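PDB 5YX6: probable fatty acyl-CoA transferase Rv3272 from Mycobacterium tuberculosis, which binds fatty acyl-CoAs, palmitoyl-CoA most tightly, and is probably a family III CoA transferase of fatty acid metabolism. Local coordinates for residues T248-D252 and I263-V267. Numbering follows the deposited sequence.
Sequences TQPSD and ISAYV
Asp-252 and Ile-263 form an antiparallel hydrogen-bonded pair. Asp-252 N donates to Ile-263 O at 3.1 Å, and Ile-263 N returns the bond to Asp-252 O at 3.0 Å. Next to them Ser-251 and Ser-264 make a non-hydrogen-bonded pair. Beyond this last bridge Ala-265 N gives one more bond, nearly straight (175°), to Pro-250 O at 2.9 Å; the proline has no N-H to return it. Pro-250 follows a cis peptide bond. The amide of Ser-251 bonds back to Gln-249 OE1, from above the plane of the side-chain carbonyl. Residues 248-252 lead into the hairpin of strands 253-255 and 260-264, and Ile-263 and Ser-264 end its second strand. Strand 328-331 completes this three-stranded antiparallel sheet. With both OG atoms anti to the backbone N (chi1 -164° and -170°), the hydroxyls of Ser-251 and Ser-264 meet on the same face of the sheet, 2.9 Å apart in a hydrogen bond. Ile-145 of the second subunit packs on both serines. Thr-248 CB sits over one face of the Tyr-266 ring in a CH-pi contact, 3.9 Å from the centroid and offset toward the rim. Ser-264 OG lies at the ring edge, in plane. Pro-250 CD rests 3.2 Å from Ala-265 O.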
ATOM      1  N   THR A 248       8.434  15.066  15.445  1.00 57.37           N
ATOM      2  CA  THR A 248       7.681  16.296  15.197  1.00 58.63           C
ATOM      3  C   THR A 248       6.473  16.382  16.118  1.00 57.98           C
ATOM      4  O   THR A 248       5.418  15.835  15.808  1.00 55.95           O
ATOM      5  CB  THR A 248       7.191  16.396  13.738  1.00 57.55           C
ATOM      6  OG1 THR A 248       6.628  15.143  13.327  1.00 57.41           O
ATOM      7  CG2 THR A 248       8.336  16.763  12.815  1.00 63.66           C
ATOM      8  N   GLN A 249       6.617  17.100  17.226  1.00 52.27           N
ATOM      9  CA  GLN A 249       5.613  17.085  18.283  1.00 48.50           C
ATOM     10  C   GLN A 249       4.996  18.467  18.482  1.00 45.87           C
ATOM     11  O   GLN A 249       5.662  19.481  18.269  1.00 47.65           O
ATOM     12  CB  GLN A 249       6.238  16.588  19.587  1.00 51.31           C
ATOM     13  CG  GLN A 249       6.778  15.173  19.502  1.00 57.35           C
ATOM     14  CD  GLN A 249       5.718  14.170  19.092  1.00 58.05           C
ATOM     15  OE1 GLN A 249       4.595  14.191  19.601  1.00 51.19           O
ATOM     16  NE2 GLN A 249       6.066  13.295  18.151  1.00 67.52           N
ATOM     17  N   PRO A 250       3.714  18.520  18.881  1.00 43.06           N
ATOM     18  CA  PRO A 250       2.807  17.411  19.213  1.00 41.35           C
ATOM     19  C   PRO A 250       2.126  16.766  18.009  1.00 41.87           C
ATOM     20  O   PRO A 250       1.479  17.443  17.212  1.00 40.05           O
ATOM     21  CB  PRO A 250       1.772  18.077  20.123  1.00 37.35           C
ATOM     22  CG  PRO A 250       1.714  19.474  19.641  1.00 39.64           C
ATOM     23  CD  PRO A 250       3.118  19.825  19.206  1.00 39.28           C
ATOM     24  N   SER A 251       2.268  15.447  17.911  1.00 47.60           N
ATOM     25  CA  SER A 251       1.681  14.642  16.845  1.00 40.00           C
ATOM     26  C   SER A 251       1.491  13.217  17.357  1.00 40.58           C
ATOM     27  O   SER A 251       2.362  12.361  17.197  1.00 38.64           O
ATOM     28  CB  SER A 251       2.566  14.657  15.594  1.00 44.54           C
ATOM     29  OG  SER A 251       1.860  14.204  14.451  1.00 43.51           O
ATOM     30  N   ASP A 252       0.348  12.976  17.989  1.00 36.97           N
ATOM     31  CA  ASP A 252       0.132  11.746  18.724  1.00 34.27           C
ATOM     32  C   ASP A 252      -1.332  11.601  19.104  1.00 33.66           C
ATOM     33  O   ASP A 252      -2.188  12.345  18.627  1.00 35.67           O
ATOM     34  CB  ASP A 252       1.010  11.725  19.982  1.00 38.00           C
ATOM     35  CG  ASP A 252       1.444  10.318  20.382  1.00 48.78           C
ATOM     36  OD1 ASP A 252       0.648   9.368  20.206  1.00 48.06           O
ATOM     37  OD2 ASP A 252       2.584  10.162  20.873  1.00 49.89           O
ATOM     38  N   ILE A 263      -4.030  14.384  17.549  1.00 28.81           N
ATOM     39  CA  ILE A 263      -3.711  15.752  17.153  1.00 27.93           C
ATOM     40  C   ILE A 263      -2.354  15.847  16.474  1.00 30.98           C
ATOM     41  O   ILE A 263      -1.375  15.282  16.951  1.00 33.92           O
ATOM     42  CB  ILE A 263      -3.693  16.720  18.368  1.00 28.33           C
ATOM     43  CG1 ILE A 263      -5.055  16.780  19.062  1.00 29.92           C
ATOM     44  CG2 ILE A 263      -3.277  18.104  17.935  1.00 23.50           C
ATOM     45  CD1 ILE A 263      -5.016  17.504  20.411  1.00 28.66           C
ATOM     46  N   SER A 264      -2.288  16.573  15.367  1.00 31.07           N
ATOM     47  CA  SER A 264      -0.997  16.918  14.783  1.00 38.13           C
ATOM     48  C   SER A 264      -0.903  18.428  14.572  1.00 39.34           C
ATOM     49  O   SER A 264      -1.557  18.988  13.693  1.00 43.20           O
ATOM     50  CB  SER A 264      -0.769  16.182  13.465  1.00 35.16           C
ATOM     51  OG  SER A 264       0.571  16.365  13.039  1.00 39.08           O
ATOM     52  N   ALA A 265      -0.089  19.078  15.392  1.00 35.28           N
ATOM     53  CA  ALA A 265       0.046  20.523  15.362  1.00 34.49           C
ATOM     54  C   ALA A 265       1.457  20.913  15.774  1.00 37.20           C
ATOM     55  O   ALA A 265       1.673  21.460  16.853  1.00 35.53           O
ATOM     56  CB  ALA A 265      -0.985  21.175  16.266  1.00 28.84           C
ATOM     57  N   TYR A 266       2.419  20.601  14.917  1.00 37.66           N
ATOM     58  CA  TYR A 266       3.823  20.796  15.232  1.00 38.20           C
ATOM     59  C   TYR A 266       4.430  21.972  14.461  1.00 44.19           C
ATOM     60  O   TYR A 266       5.471  22.495  14.853  1.00 46.54           O
ATOM     61  CB  TYR A 266       4.602  19.509  14.949  1.00 44.85           C
ATOM     62  CG  TYR A 266       4.506  19.049  13.515  1.00 46.34           C
ATOM     63  CD1 TYR A 266       3.444  18.258  13.097  1.00 43.97           C
ATOM     64  CD2 TYR A 266       5.464  19.409  12.578  1.00 49.78           C
ATOM     65  CE1 TYR A 266       3.337  17.837  11.790  1.00 48.90           C
ATOM     66  CE2 TYR A 266       5.370  18.987  11.262  1.00 49.20           C
ATOM     67  CZ  TYR A 266       4.303  18.199  10.874  1.00 50.14           C
ATOM     68  OH  TYR A 266       4.189  17.774   9.567  1.00 53.80           O
ATOM     69  N   VAL A 267       3.791  22.389  13.368  1.00 42.87           N
ATOM     70  CA  VAL A 267       4.215  23.603  12.669  1.00 40.50           C
ATOM     71  C   VAL A 267       3.883  24.812  13.532  1.00 42.49           C
ATOM     72  O   VAL A 267       2.765  24.921  14.036  1.00 40.89           O
ATOM     73  CB  VAL A 267       3.549  23.753  11.289  1.00 39.36           C
TER